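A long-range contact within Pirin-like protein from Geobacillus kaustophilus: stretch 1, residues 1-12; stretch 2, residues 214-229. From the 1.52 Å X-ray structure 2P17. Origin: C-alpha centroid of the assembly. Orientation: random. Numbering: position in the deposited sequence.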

# COMPACT_ATOMS: atom_id res chain seq x y z
N MSE A 1 -8.42 25.47 -5.36
CA MSE A 1 -7.11 25.94 -4.84
C MSE A 1 -5.97 25.06 -5.36
O MSE A 1 -5.41 25.37 -6.42
CB MSE A 1 -7.12 25.99 -3.31
CG MSE A 1 -5.96 26.70 -2.66
SE MSE A 1 -6.15 26.47 -0.74
CE MSE A 1 -5.72 24.58 -0.60
N ALA A 2 -5.63 23.96 -4.67
CA ALA A 2 -4.52 23.10 -5.10
C ALA A 2 -4.85 22.42 -6.41
O ALA A 2 -6.02 22.26 -6.76
CB ALA A 2 -4.17 22.07 -4.03
N ILE A 3 -3.81 22.01 -7.13
CA ILE A 3 -4.00 21.29 -8.37
C ILE A 3 -4.69 19.96 -8.03
O ILE A 3 -4.21 19.21 -7.19
CB ILE A 3 -2.65 21.08 -9.07
CG1 ILE A 3 -2.09 22.43 -9.55
CG2 ILE A 3 -2.79 20.07 -10.23
CD1 ILE A 3 -0.61 22.43 -9.86
N GLN A 4 -5.82 19.71 -8.68
CA GLN A 4 -6.61 18.50 -8.43
C GLN A 4 -6.17 17.34 -9.31
O GLN A 4 -6.21 17.43 -10.55
CB GLN A 4 -8.10 18.77 -8.68
CG GLN A 4 -8.70 19.81 -7.74
CD GLN A 4 -8.57 19.41 -6.29
OE1 GLN A 4 -8.97 18.31 -5.89
NE2 GLN A 4 -7.99 20.29 -5.48
N ARG A 5 -5.78 16.24 -8.68
CA ARG A 5 -5.47 15.03 -9.42
C ARG A 5 -6.72 14.39 -10.03
O ARG A 5 -7.82 14.51 -9.47
CB ARG A 5 -4.73 14.04 -8.54
CG ARG A 5 -3.34 14.54 -8.13
CD ARG A 5 -2.31 13.43 -8.18
NE ARG A 5 -1.04 13.82 -7.56
CZ ARG A 5 0.09 13.14 -7.70
NH1 ARG A 5 0.14 12.03 -8.45
NH2 ARG A 5 1.20 13.53 -7.10
N ARG A 6 -6.50 13.70 -11.15
CA ARG A 6 -7.52 12.95 -11.87
C ARG A 6 -7.21 11.47 -11.71
O ARG A 6 -6.07 11.09 -11.39
CB ARG A 6 -7.49 13.32 -13.36
CG ARG A 6 -8.06 14.69 -13.69
CD ARG A 6 -7.66 15.13 -15.09
NE ARG A 6 -6.28 15.62 -15.11
CZ ARG A 6 -5.24 14.97 -15.62
NH1 ARG A 6 -5.40 13.77 -16.16
NH2 ARG A 6 -4.03 15.51 -15.58
N ILE A 7 -8.21 10.63 -11.94
CA ILE A 7 -8.02 9.20 -12.06
C ILE A 7 -7.74 8.87 -13.52
O ILE A 7 -8.62 9.04 -14.39
CB ILE A 7 -9.23 8.40 -11.52
CG1 ILE A 7 -9.50 8.74 -10.04
CG2 ILE A 7 -9.01 6.89 -11.74
CD1 ILE A 7 -8.27 8.67 -9.12
N ARG A 8 -6.53 8.42 -13.80
CA ARG A 8 -6.11 8.18 -15.18
C ARG A 8 -6.43 6.77 -15.67
O ARG A 8 -6.45 6.52 -16.88
CB ARG A 8 -4.63 8.48 -15.38
CG ARG A 8 -3.70 7.62 -14.56
CD ARG A 8 -2.22 7.91 -14.83
NE ARG A 8 -1.41 7.00 -14.04
CZ ARG A 8 -1.05 5.78 -14.42
NH1 ARG A 8 -1.39 5.34 -15.62
NH2 ARG A 8 -0.33 5.01 -13.61
N ARG A 9 -6.71 5.85 -14.74
CA ARG A 9 -7.03 4.48 -15.10
C ARG A 9 -7.70 3.77 -13.94
O ARG A 9 -7.35 4.00 -12.78
CB ARG A 9 -5.76 3.73 -15.51
CG ARG A 9 -6.00 2.29 -15.94
CD ARG A 9 -4.85 1.75 -16.77
NE ARG A 9 -3.59 1.69 -16.02
CZ ARG A 9 -3.25 0.72 -15.18
NH1 ARG A 9 -4.07 -0.30 -14.92
NH2 ARG A 9 -2.07 0.76 -14.58
N VAL A 10 -8.67 2.90 -14.25
CA VAL A 10 -9.36 2.11 -13.23
C VAL A 10 -9.17 0.62 -13.51
O VAL A 10 -9.68 0.10 -14.52
CB VAL A 10 -10.88 2.42 -13.20
CG1 VAL A 10 -11.59 1.56 -12.14
CG2 VAL A 10 -11.14 3.91 -12.98
N LYS A 11 -8.43 -0.06 -12.64
CA LYS A 11 -8.17 -1.50 -12.80
C LYS A 11 -9.06 -2.33 -11.89
O LYS A 11 -9.15 -2.06 -10.69
CB LYS A 11 -6.69 -1.80 -12.50
CG LYS A 11 -6.35 -3.27 -12.24
CD LYS A 11 -6.29 -4.08 -13.52
CE LYS A 11 -5.83 -5.51 -13.23
NZ LYS A 11 -5.90 -6.39 -14.44
N THR A 12 -9.69 -3.37 -12.45
CA THR A 12 -10.51 -4.28 -11.67
C THR A 12 -9.70 -5.55 -11.47
O THR A 12 -9.34 -6.21 -12.45
CB THR A 12 -11.84 -4.59 -12.39
OG1 THR A 12 -12.54 -3.36 -12.63
CG2 THR A 12 -12.70 -5.50 -11.53
N LEU A 214 -7.34 2.52 -8.50
CA LEU A 214 -7.53 3.77 -9.25
C LEU A 214 -6.21 4.51 -9.27
O LEU A 214 -5.68 4.81 -8.21
CB LEU A 214 -8.63 4.62 -8.62
CG LEU A 214 -10.08 4.24 -8.96
CD1 LEU A 214 -10.48 2.90 -8.35
CD2 LEU A 214 -11.02 5.32 -8.46
N PHE A 215 -5.68 4.75 -10.47
CA PHE A 215 -4.34 5.33 -10.62
C PHE A 215 -4.44 6.82 -10.84
O PHE A 215 -5.35 7.28 -11.53
CB PHE A 215 -3.61 4.66 -11.78
CG PHE A 215 -3.33 3.22 -11.54
CD1 PHE A 215 -2.12 2.81 -10.97
CD2 PHE A 215 -4.31 2.25 -11.81
CE1 PHE A 215 -1.88 1.47 -10.71
CE2 PHE A 215 -4.07 0.92 -11.55
CZ PHE A 215 -2.86 0.52 -11.01
N PHE A 216 -3.48 7.57 -10.30
CA PHE A 216 -3.54 9.02 -10.31
C PHE A 216 -2.76 9.63 -11.48
O PHE A 216 -1.73 9.11 -11.88
CB PHE A 216 -2.98 9.64 -9.00
CG PHE A 216 -3.53 9.02 -7.73
CD1 PHE A 216 -4.82 8.49 -7.68
CD2 PHE A 216 -2.75 9.02 -6.56
CE1 PHE A 216 -5.30 7.93 -6.50
CE2 PHE A 216 -3.23 8.46 -5.38
CZ PHE A 216 -4.52 7.92 -5.34
N SER A 217 -3.27 10.75 -11.98
CA SER A 217 -2.54 11.59 -12.92
C SER A 217 -1.20 12.00 -12.34
O SER A 217 -1.04 12.11 -11.13
CB SER A 217 -3.35 12.84 -13.26
OG SER A 217 -3.80 13.48 -12.08
N ARG A 218 -0.25 12.26 -13.23
CA ARG A 218 1.07 12.74 -12.86
C ARG A 218 1.14 14.25 -12.98
O ARG A 218 0.48 14.85 -13.83
CB ARG A 218 2.12 12.12 -13.78
CG ARG A 218 2.19 10.59 -13.72
CD ARG A 218 2.77 10.08 -12.40
NE ARG A 218 4.20 10.35 -12.25
CZ ARG A 218 5.20 9.58 -12.69
NH1 ARG A 218 4.97 8.45 -13.35
NH2 ARG A 218 6.46 9.95 -12.49
N HIS A 219 1.95 14.86 -12.11
CA HIS A 219 2.11 16.30 -12.09
C HIS A 219 3.59 16.65 -11.99
O HIS A 219 4.44 15.78 -12.13
CB HIS A 219 1.23 16.89 -10.98
CG HIS A 219 -0.21 16.55 -11.18
ND1 HIS A 219 -1.06 17.34 -11.92
CD2 HIS A 219 -0.93 15.46 -10.83
CE1 HIS A 219 -2.25 16.77 -11.98
NE2 HIS A 219 -2.20 15.63 -11.33
N ASN A 220 3.90 17.93 -11.77
CA ASN A 220 5.27 18.41 -11.76
C ASN A 220 5.84 18.51 -10.36
O ASN A 220 5.12 18.84 -9.42
CB ASN A 220 5.35 19.79 -12.41
CG ASN A 220 4.89 19.79 -13.85
OD1 ASN A 220 5.49 19.14 -14.69
ND2 ASN A 220 3.82 20.52 -14.13
N ARG A 221 7.14 18.26 -10.24
CA ARG A 221 7.83 18.49 -8.97
C ARG A 221 7.61 19.94 -8.54
O ARG A 221 7.62 20.87 -9.36
CB ARG A 221 9.33 18.21 -9.13
CG ARG A 221 10.11 18.22 -7.82
CD ARG A 221 11.62 18.21 -8.07
NE ARG A 221 12.36 18.40 -6.83
CZ ARG A 221 12.68 17.42 -5.98
NH1 ARG A 221 12.34 16.16 -6.23
NH2 ARG A 221 13.35 17.71 -4.87
N GLY A 222 7.38 20.12 -7.24
CA GLY A 222 7.17 21.45 -6.68
C GLY A 222 5.72 21.91 -6.64
O GLY A 222 5.42 22.94 -6.04
N GLU A 223 4.83 21.16 -7.29
CA GLU A 223 3.41 21.50 -7.27
C GLU A 223 2.71 20.85 -6.09
O GLU A 223 3.01 19.71 -5.72
CB GLU A 223 2.73 21.09 -8.57
CG GLU A 223 3.29 21.84 -9.77
CD GLU A 223 2.67 21.42 -11.08
OE1 GLU A 223 2.11 20.31 -11.15
OE2 GLU A 223 2.76 22.21 -12.05
N GLU A 224 1.78 21.59 -5.49
CA GLU A 224 0.99 21.05 -4.40
C GLU A 224 -0.28 20.51 -5.03
O GLU A 224 -1.03 21.26 -5.66
CB GLU A 224 0.71 22.13 -3.33
CG GLU A 224 1.95 22.50 -2.49
CD GLU A 224 1.73 23.61 -1.43
OE1 GLU A 224 0.60 24.14 -1.31
OE2 GLU A 224 2.72 23.96 -0.71
N THR A 225 -0.48 19.19 -4.93
CA THR A 225 -1.65 18.55 -5.54
C THR A 225 -2.53 17.91 -4.48
O THR A 225 -2.09 17.68 -3.35
CB THR A 225 -1.28 17.46 -6.59
OG1 THR A 225 -0.80 16.28 -5.94
CG2 THR A 225 -0.25 17.97 -7.62
N GLU A 226 -3.78 17.65 -4.85
CA GLU A 226 -4.75 17.04 -3.95
C GLU A 226 -5.56 15.99 -4.69
O GLU A 226 -5.80 16.11 -5.89
CB GLU A 226 -5.67 18.10 -3.35
CG GLU A 226 -5.01 18.90 -2.23
CD GLU A 226 -5.85 20.06 -1.70
OE1 GLU A 226 -6.91 20.35 -2.28
OE2 GLU A 226 -5.40 20.70 -0.73
N LEU A 227 -5.95 14.95 -3.95
CA LEU A 227 -6.94 14.00 -4.45
C LEU A 227 -8.18 14.00 -3.59
O LEU A 227 -8.12 13.75 -2.37
CB LEU A 227 -6.37 12.59 -4.50
CG LEU A 227 -7.43 11.64 -5.08
CD1 LEU A 227 -7.28 11.56 -6.58
CD2 LEU A 227 -7.35 10.27 -4.46
N ASN A 228 -9.31 14.29 -4.23
CA ASN A 228 -10.61 14.31 -3.58
C ASN A 228 -11.25 12.92 -3.59
O ASN A 228 -11.20 12.21 -4.59
CB ASN A 228 -11.54 15.32 -4.27
CG ASN A 228 -11.08 16.75 -4.13
OD1 ASN A 228 -10.29 17.08 -3.24
ND2 ASN A 228 -11.57 17.62 -5.01
N VAL A 229 -11.84 12.55 -2.46
CA VAL A 229 -12.51 11.27 -2.29
C VAL A 229 -13.88 11.53 -1.66
O VAL A 229 -13.95 12.14 -0.60
CB VAL A 229 -11.72 10.35 -1.31
CG1 VAL A 229 -12.51 9.09 -0.98
CG2 VAL A 229 -10.36 9.98 -1.90
O HOH W 1 -7.74 22.87 -2.76
O HOH W 2 -8.94 15.44 -6.90
O HOH W 3 -9.05 19.44 -3.01

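The N-terminal segment pairs with stretch 2 in two opposite senses within ten residues: Ile3 and Gln4 run parallel to the strand beginning at Glu224, whereas the strand from Ile7 to Thr12 lies antiparallel to Leu214–Phe216, with the two axes at 152° and 4.7 Å apart at their closest. Arg5 and Arg6 make the passage from one partner to the other.

In the parallel part, Ile3 N donates to Glu224 O (3.2 Å), Glu226 N to Ile3 O (2.8 Å) and Arg5 N to Glu226 O (2.8 Å, nearly straight). The chain then changes partner through Ser217. Arg6 N donates to Ser217 OG at 2.9 Å, and Ser217 N returns a bond to Arg6 O, also at 2.9 Å, so that the short serine side chain takes the place of a backbone acceptor. The same OG shares a hydrogen bond with His219 NE2 (2.8 Å), which ties the loop to this junction. Beyond it, Arg8 N donates to Phe215 O (2.8 Å) and Phe215 N to Arg9 O (2.9 Å), while CA-H...O contacts such as Ile7 CA to Phe215 O (3.3 Å) accompany the ladder.

Arg5, buried and with 151 Å² covered by stretch 2, is the centre of the junction. Its CA-to-CB bond points toward stretch 2, and the extended end of the side chain places NE 3.0 Å from Thr225 OG1 in a nearly linear hydrogen bond; NH1 adds a weak one to Ser217 O (2.9 Å). His219 lies over one face of the guanidinium, and the aliphatic part packs against the same ring, Arg5 CG to His219 NE2 being 3.6 Å. A long side chain with a polar end suits this buried site because NH1 and NH2 also find hydrogen-bonding partners elsewhere in the structure.

Two further arginines contact Phe215. The guanidinium of Arg9 lies flat on the ring, with centres 4.1 Å apart and planes at 25°, a cation-pi stack in which charge meets the aromatic face. Arg8 instead sets its guanidinium face over Phe215 CB and gives a weak hydrogen bond from NE to Phe216 O (3.0 Å). Lys11 CB approaches the ring edge, 3.9 Å from Phe215 CE2.

Apolar packing involves Ile7, whose CD1 meets Phe216 CD1 at 3.7 Å and Leu227 CD1 at 4.0 Å, while its CG2 lies 3.9 Å from Leu214 CB. Val10 extends this packing, its CG1 4.2 Å from Leu214 CD1.

On the sheet face shared by Gln4 and Glu226, the contact is polar and hydrated. Gln4 folds back through successive m rotamers, so that NE2 reaches its own segment at Ala2 O (3.1 Å) and bonds weakly to Glu226 OE1 (3.4 Å). One water accepts from Gln4 NE2 and donates to Glu226 OE1 and Asn228 OD1; another links Ala2 N to Glu226 OE1. Altogether, 1331 Å² is buried between the stretches.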